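Local structure of 6-phospho-beta-d glycosidase (Streptococcus pyogenes, 5FOO) at residues A[294-299]-A[351-356]; A[344-349]-A[362-367]. The protein probably hydrolyses 6-phospho-beta-glucosides with retention of configuration, as a family 1 glycoside hydrolase built on a TIM barrel. The protein carries 1 engineered substitution. One frame throughout, in Å; residues are numbered along the deposited sequence.

Interaction 1 of 2, residues A[294-299]-A[351-356]; sequences LGLNFY and IKMRDH. With JAZ (6-phosphocyclophellitol), chain G.
Leu-296 and Met-353 mark the nearest backbone approach between segment 294-299 on strand 293-297 and segment 351-356 on helix 344-356, their CA atoms 9.9 Å apart, a gap bridged by apolar side chains without a hydrogen bond. Met-353 does all the touching on the helix side. The bend at chi2 (-59°) keeps its SD, like its CG, beside Leu-296, and a second at chi3 (-59°) lets CE reach Leu-294. CD1 of Leu-296 rests 3.6 Å from Met-353 CG and 3.8 Å from its SD, while the methyl CE meets Leu-294 CD1 more loosely, at 4.1 Å.

Past the strand, the chain carries Tyr-299 into the ligand pocket. One face of its ring covers C6 of the bound 6-phosphocyclophellitol, which sits 3.8 Å above the ring plane and toward its rim. The Tyr-299 hydroxyl is hydrogen-bonded to Glu-165.

The patch belongs to the outer layer of a TIM barrel, where helix 344-356 packs on the sheet. Met-353 also touches Trp-362 of strand 362-367 and Leu-225, and Leu-294 reaches Thr-221 and Leu-223 of strand 218-224, the neighbour on the other side.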
loop_
_atom_site.group_PDB
_atom_site.type_symbol
_atom_site.label_atom_id
_atom_site.label_comp_id
_atom_site.label_asym_id
_atom_site.label_seq_id
_atom_site.Cartn_x
_atom_site.Cartn_y
_atom_site.Cartn_z
ATOM N N LEU A 294 11.352 -3.302 3.934
ATOM C CA LEU A 294 9.909 -3.021 3.996
ATOM C C LEU A 294 9.593 -1.685 3.431
ATOM O O LEU A 294 10.389 -0.723 3.533
ATOM C CB LEU A 294 9.398 -3.005 5.416
ATOM C CG LEU A 294 9.308 -4.369 6.097
ATOM C CD1 LEU A 294 9.135 -4.129 7.585
ATOM C CD2 LEU A 294 8.241 -5.301 5.543
ATOM N N GLY A 295 8.398 -1.604 2.887
ATOM C CA GLY A 295 7.745 -0.315 2.800
ATOM C C GLY A 295 6.751 -0.215 3.925
ATOM O O GLY A 295 6.048 -1.205 4.244
ATOM N N LEU A 296 6.716 0.950 4.542
ATOM C CA LEU A 296 5.796 1.240 5.609
ATOM C C LEU A 296 4.960 2.428 5.212
ATOM O O LEU A 296 5.502 3.453 4.860
ATOM C CB LEU A 296 6.513 1.546 6.914
ATOM C CG LEU A 296 7.264 0.336 7.423
ATOM C CD1 LEU A 296 7.866 0.689 8.762
ATOM C CD2 LEU A 296 6.387 -0.907 7.575
ATOM N N ASN A 297 3.641 2.248 5.215
ATOM C CA ASN A 297 2.680 3.283 4.828
ATOM C C ASN A 297 2.192 4.018 6.051
ATOM O O ASN A 297 1.898 3.413 7.084
ATOM C CB ASN A 297 1.465 2.735 4.054
ATOM C CG ASN A 297 1.825 2.158 2.682
ATOM O OD1 ASN A 297 2.871 2.441 2.082
ATOM N ND2 ASN A 297 0.951 1.336 2.181
ATOM N N PHE A 298 2.153 5.340 5.935
ATOM C CA PHE A 298 1.536 6.172 6.961
ATOM C C PHE A 298 0.808 7.398 6.397
ATOM O O PHE A 298 1.411 8.274 5.778
ATOM C CB PHE A 298 2.555 6.668 8.008
ATOM C CG PHE A 298 1.909 7.481 9.029
ATOM C CD1 PHE A 298 1.186 6.858 10.035
ATOM C CD2 PHE A 298 1.888 8.844 8.912
ATOM C CE1 PHE A 298 0.500 7.619 10.954
ATOM C CE2 PHE A 298 1.227 9.617 9.809
ATOM C CZ PHE A 298 0.499 9.011 10.820
ATOM N N TYR A 299 -0.479 7.485 6.672
ATOM C CA TYR A 299 -1.254 8.665 6.214
ATOM C C TYR A 299 -2.377 9.114 7.182
ATOM O O TYR A 299 -2.909 10.194 7.009
ATOM C CB TYR A 299 -1.822 8.417 4.809
ATOM C CG TYR A 299 -2.446 7.071 4.690
ATOM C CD1 TYR A 299 -1.664 5.955 4.397
ATOM C CD2 TYR A 299 -3.819 6.872 4.929
ATOM C CE1 TYR A 299 -2.225 4.680 4.332
ATOM C CE2 TYR A 299 -4.365 5.593 4.853
ATOM C CZ TYR A 299 -3.562 4.515 4.567
ATOM O OH TYR A 299 -4.052 3.243 4.462
ATOM N N ILE A 351 11.165 4.613 15.389
ATOM C CA ILE A 351 11.716 4.071 16.630
ATOM C C ILE A 351 11.343 2.598 16.793
ATOM O O ILE A 351 12.144 1.768 17.309
ATOM C CB ILE A 351 11.254 4.943 17.824
ATOM C CG1 ILE A 351 11.814 6.380 17.707
ATOM C CG2 ILE A 351 11.607 4.350 19.195
ATOM C CD1 ILE A 351 13.313 6.451 17.640
ATOM N N LYS A 352 10.135 2.244 16.355
ATOM C CA LYS A 352 9.684 0.858 16.441
ATOM C C LYS A 352 10.547 -0.009 15.547
ATOM O O LYS A 352 10.869 -1.097 15.911
ATOM C CB LYS A 352 8.213 0.771 15.947
ATOM C CG LYS A 352 7.497 -0.516 16.248
ATOM C CD LYS A 352 6.863 -0.499 17.634
ATOM C CE LYS A 352 6.387 -1.907 18.007
ATOM N NZ LYS A 352 5.896 -1.950 19.406
ATOM N N MET A 353 10.830 0.457 14.330
ATOM C CA MET A 353 11.687 -0.285 13.378
ATOM C C MET A 353 13.073 -0.496 13.987
ATOM O O MET A 353 13.630 -1.619 13.976
ATOM C CB MET A 353 11.801 0.449 12.048
ATOM C CG MET A 353 10.580 0.291 11.164
ATOM S SD MET A 353 10.246 -1.441 10.788
ATOM C CE MET A 353 11.706 -2.037 9.991
ATOM N N ARG A 354 13.586 0.589 14.551
ATOM C CA ARG A 354 14.895 0.582 15.209
ATOM C C ARG A 354 15.008 -0.459 16.318
ATOM O O ARG A 354 15.995 -1.147 16.353
ATOM C CB ARG A 354 15.269 1.964 15.768
ATOM C CG ARG A 354 16.794 2.076 16.083
ATOM C CD ARG A 354 17.082 3.344 16.847
ATOM N NE ARG A 354 16.414 3.242 18.119
ATOM C CZ ARG A 354 16.260 4.223 18.998
ATOM N NH1 ARG A 354 16.744 5.435 18.766
ATOM N NH2 ARG A 354 15.580 3.989 20.129
ATOM N N ASP A 355 13.986 -0.571 17.181
ATOM C CA ASP A 355 14.104 -1.264 18.459
ATOM C C ASP A 355 13.446 -2.584 18.474
ATOM O O ASP A 355 13.768 -3.386 19.337
ATOM C CB ASP A 355 13.542 -0.440 19.612
ATOM C CG ASP A 355 14.310 0.830 19.856
ATOM O OD1 ASP A 355 15.442 0.926 19.388
ATOM O OD2 ASP A 355 13.822 1.741 20.536
ATOM N N HIS A 356 12.534 -2.838 17.543
ATOM C CA HIS A 356 11.787 -4.086 17.575
ATOM C C HIS A 356 11.904 -4.896 16.303
ATOM O O HIS A 356 11.541 -6.096 16.269
ATOM C CB HIS A 356 10.326 -3.796 17.949
ATOM C CG HIS A 356 10.181 -3.211 19.324
ATOM N ND1 HIS A 356 10.215 -3.979 20.468
ATOM C CD2 HIS A 356 10.039 -1.931 19.742
ATOM C CE1 HIS A 356 10.116 -3.208 21.534
ATOM N NE2 HIS A 356 10.009 -1.959 21.123
HETATM C C2 JAZ G . -5.058 4.971 -1.485
HETATM C C3 JAZ G . -3.884 4.005 -1.750
HETATM C C4 JAZ G . -3.497 3.266 -0.474
HETATM C C5 JAZ G . -3.111 4.211 0.655
HETATM C C6 JAZ G . -4.188 5.252 0.868
HETATM C C7 JAZ G . -4.584 5.961 -0.427
HETATM C C8 JAZ G . -5.559 7.111 -0.185
HETATM O O9 JAZ G . -6.753 6.547 0.351
HETATM P P10 JAZ G . -8.143 7.250 0.042
HETATM O O11 JAZ G . -9.139 6.367 0.706
HETATM O O12 JAZ G . -8.283 7.564 -1.389
HETATM O O13 JAZ G . -8.073 8.565 0.687
HETATM O O14 JAZ G . -5.317 4.652 1.515
HETATM O O15 JAZ G . -5.379 5.719 -2.663
HETATM O O16 JAZ G . -4.332 3.073 -2.703
HETATM O O17 JAZ G . -2.441 2.359 -0.740
#

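Interaction 2 of 2, residues A[344-349]-A[362-367]; sequences EAVYDI and WFLSEN. With JAZ (6-phosphocyclophellitol), chain G.
Val-346 and Leu-364 lie where segment 344-349 of helix 344-356 comes closest to strand 362-367, and the whole contact between the segments is apolar. CG1 of Val-346 meets CD2 of Leu-364 at 4.2 Å, the two side chains crossing at about a right angle. Leu-364 points its CB bond toward the helix, and chi1 (-176°) sets CG anti to the backbone N, with CD2 as the touching branch. One helical turn on from Val-346, CG2 of Ile-349 approaches CH2 of the Trp-362 indole obliquely, at 4.4 Å. These are loose, buried contacts; Leu-400 of helix 387-405 touches both Val-346 and Trp-362.

The polar side chains of the strand bond to its flanks: Trp-362 NE1 to Ser-408 OG just before strand 410-416, Asn-367 OD1 to Tyr-413 OH on that strand, and Asn-367 ND2 to Phe-298 O on the other side. The main chain leaves the extended form at Ser-365 (psi -9°), and Glu-366 then enters the barrel interior, whereas Asn-367 turns back toward the helix.

On that inner side Glu-366 runs out straight from the backbone (chi1 176°), and its OE2 is bonded covalently to C5 of 6-phosphocyclophellitol at 1.5 Å. O14, on C6 next to the attacked carbon, is consistent with the oxygen of the opened epoxide. His-119, Gln-18 and Lys-337 are among the residues that hydrogen-bond the ligand.

A cyclophellitol opened by a carboxylate is the trapped counterpart of a glycosyl-enzyme intermediate. The ester bond therefore identifies Glu-366 as the nucleophile, placed at the C-terminal end of the seventh barrel strand as in other family 1 enzymes. Glu-165, just beyond the fourth barrel strand, is probably the acid/base; the apolar contact joins the outer face of the seventh to its helix.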
loop_
_atom_site.group_PDB
_atom_site.type_symbol
_atom_site.label_atom_id
_atom_site.label_comp_id
_atom_site.label_asym_id
_atom_site.label_seq_id
_atom_site.Cartn_x
_atom_site.Cartn_y
_atom_site.Cartn_z
ATOM N N GLU A 344 3.869 13.088 14.211
ATOM C CA GLU A 344 4.734 12.517 15.208
ATOM C C GLU A 344 4.708 11.050 15.134
ATOM O O GLU A 344 5.668 10.395 15.518
ATOM C CB GLU A 344 4.306 12.926 16.597
ATOM C CG GLU A 344 4.455 14.404 16.883
ATOM C CD GLU A 344 3.208 15.290 16.604
ATOM O OE1 GLU A 344 2.388 15.007 15.664
ATOM O OE2 GLU A 344 3.094 16.297 17.345
ATOM N N ALA A 345 3.602 10.502 14.663
ATOM C CA ALA A 345 3.538 9.053 14.505
ATOM C C ALA A 345 4.647 8.494 13.602
ATOM O O ALA A 345 5.039 7.344 13.742
ATOM C CB ALA A 345 2.167 8.604 13.975
ATOM N N VAL A 346 5.117 9.289 12.648
ATOM C CA VAL A 346 6.236 8.837 11.781
ATOM C C VAL A 346 7.493 8.534 12.561
ATOM O O VAL A 346 8.159 7.574 12.264
ATOM C CB VAL A 346 6.561 9.855 10.740
ATOM C CG1 VAL A 346 7.797 9.412 9.911
ATOM C CG2 VAL A 346 5.359 10.046 9.830
ATOM N N TYR A 347 7.796 9.361 13.567
ATOM C CA TYR A 347 8.924 9.139 14.448
ATOM C C TYR A 347 8.687 7.876 15.236
ATOM O O TYR A 347 9.564 6.982 15.296
ATOM C CB TYR A 347 9.121 10.350 15.387
ATOM C CG TYR A 347 10.176 10.158 16.455
ATOM C CD1 TYR A 347 11.564 10.301 16.185
ATOM C CD2 TYR A 347 9.810 9.839 17.732
ATOM C CE1 TYR A 347 12.519 10.127 17.190
ATOM C CE2 TYR A 347 10.753 9.625 18.711
ATOM C CZ TYR A 347 12.083 9.782 18.436
ATOM O OH TYR A 347 12.903 9.546 19.486
ATOM N N ASP A 348 7.482 7.731 15.798
ATOM C CA ASP A 348 7.174 6.488 16.540
ATOM C C ASP A 348 7.358 5.221 15.714
ATOM O O ASP A 348 7.854 4.236 16.234
ATOM C CB ASP A 348 5.767 6.489 17.172
ATOM C CG ASP A 348 5.602 7.594 18.254
ATOM O OD1 ASP A 348 6.581 8.027 18.877
ATOM O OD2 ASP A 348 4.478 8.062 18.454
ATOM N N ILE A 349 6.932 5.247 14.455
ATOM C CA ILE A 349 7.165 4.126 13.538
ATOM C C ILE A 349 8.705 3.882 13.368
ATOM O O ILE A 349 9.187 2.749 13.352
ATOM C CB ILE A 349 6.505 4.444 12.195
ATOM C CG1 ILE A 349 4.945 4.318 12.330
ATOM C CG2 ILE A 349 6.975 3.547 11.099
ATOM C CD1 ILE A 349 4.198 4.882 11.129
ATOM N N TRP A 362 13.998 0.074 5.661
ATOM C CA TRP A 362 12.603 0.385 5.326
ATOM C C TRP A 362 12.523 1.775 4.738
ATOM O O TRP A 362 13.413 2.586 4.968
ATOM C CB TRP A 362 11.731 0.263 6.595
ATOM C CG TRP A 362 12.037 1.313 7.626
ATOM C CD1 TRP A 362 13.070 1.282 8.530
ATOM C CD2 TRP A 362 11.329 2.538 7.873
ATOM N NE1 TRP A 362 13.048 2.412 9.311
ATOM C CE2 TRP A 362 11.994 3.199 8.935
ATOM C CE3 TRP A 362 10.200 3.151 7.302
ATOM C CZ2 TRP A 362 11.571 4.435 9.435
ATOM C CZ3 TRP A 362 9.783 4.375 7.794
ATOM C CH2 TRP A 362 10.466 4.999 8.859
ATOM N N PHE A 363 11.493 2.033 3.946
ATOM C CA PHE A 363 11.146 3.396 3.535
ATOM C C PHE A 363 9.653 3.752 3.726
ATOM O O PHE A 363 8.789 2.882 3.791
ATOM C CB PHE A 363 11.562 3.655 2.102
ATOM C CG PHE A 363 10.658 3.083 1.063
ATOM C CD1 PHE A 363 10.473 1.722 0.941
ATOM C CD2 PHE A 363 10.019 3.928 0.120
ATOM C CE1 PHE A 363 9.691 1.231 -0.074
ATOM C CE2 PHE A 363 9.221 3.416 -0.864
ATOM C CZ PHE A 363 9.084 2.058 -0.980
ATOM N N LEU A 364 9.368 5.037 3.835
ATOM C CA LEU A 364 8.004 5.474 4.046
ATOM C C LEU A 364 7.392 5.512 2.685
ATOM O O LEU A 364 7.629 6.437 1.900
ATOM C CB LEU A 364 7.970 6.824 4.706
ATOM C CG LEU A 364 6.603 7.408 5.087
ATOM C CD1 LEU A 364 5.790 6.427 5.893
ATOM C CD2 LEU A 364 6.825 8.666 5.915
ATOM N N SER A 365 6.582 4.502 2.408
ATOM C CA SER A 365 6.202 4.141 1.045
ATOM C C SER A 365 4.922 4.782 0.552
ATOM O O SER A 365 4.612 4.689 -0.674
ATOM C CB SER A 365 6.120 2.594 0.925
ATOM O OG SER A 365 5.527 2.044 2.111
ATOM N N GLU A 366 4.188 5.444 1.456
ATOM C CA GLU A 366 2.955 6.114 1.045
ATOM C C GLU A 366 2.627 7.158 2.116
ATOM O O GLU A 366 2.278 6.823 3.211
ATOM C CB GLU A 366 1.806 5.081 0.948
ATOM C CG GLU A 366 0.419 5.631 0.632
ATOM C CD GLU A 366 -0.751 4.701 0.939
ATOM O OE1 GLU A 366 -0.656 3.797 1.770
ATOM O OE2 GLU A 366 -1.895 4.945 0.271
ATOM N N ASN A 367 2.770 8.418 1.797
ATOM C CA ASN A 367 2.466 9.452 2.767
ATOM C C ASN A 367 1.934 10.565 1.945
ATOM O O ASN A 367 2.593 10.953 1.026
ATOM C CB ASN A 367 3.724 9.893 3.538
ATOM C CG ASN A 367 3.469 11.030 4.464
ATOM O OD1 ASN A 367 3.935 12.139 4.247
ATOM N ND2 ASN A 367 2.714 10.766 5.497
HETATM C C2 JAZ G . -5.058 4.971 -1.485
HETATM C C3 JAZ G . -3.884 4.005 -1.750
HETATM C C4 JAZ G . -3.497 3.266 -0.474
HETATM C C5 JAZ G . -3.111 4.211 0.655
HETATM C C6 JAZ G . -4.188 5.252 0.868
HETATM C C7 JAZ G . -4.584 5.961 -0.427
HETATM C C8 JAZ G . -5.559 7.111 -0.185
HETATM O O9 JAZ G . -6.753 6.547 0.351
HETATM P P10 JAZ G . -8.143 7.250 0.042
HETATM O O11 JAZ G . -9.139 6.367 0.706
HETATM O O12 JAZ G . -8.283 7.564 -1.389
HETATM O O13 JAZ G . -8.073 8.565 0.687
HETATM O O14 JAZ G . -5.317 4.652 1.515
HETATM O O15 JAZ G . -5.379 5.719 -2.663
HETATM O O16 JAZ G . -4.332 3.073 -2.703
HETATM O O17 JAZ G . -2.441 2.359 -0.740
#

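From the N terminus the chain runs through strand 293-297, a long excursion, helix 344-356 and strand 362-367, a beta-alpha-beta crossover between the sixth and seventh barrel strands. Interaction 1 closes a loop of 51 residues by bringing the later part of the helix back to the sixth strand. Interaction 2 closes a short one of 12, from the start of the helix to the seventh. Because their segments alternate, the two loops cross, and one helix is tied to both parallel neighbours. Beyond the backbone pairing of Leu-294 and Leu-296 with Phe-363, Asn-297 OD1 and Ser-365 OG are hydrogen-bonded at 2.7 Å, and at the C-terminal ends of the two strands Tyr-299 and Glu-366 both meet the inhibitor.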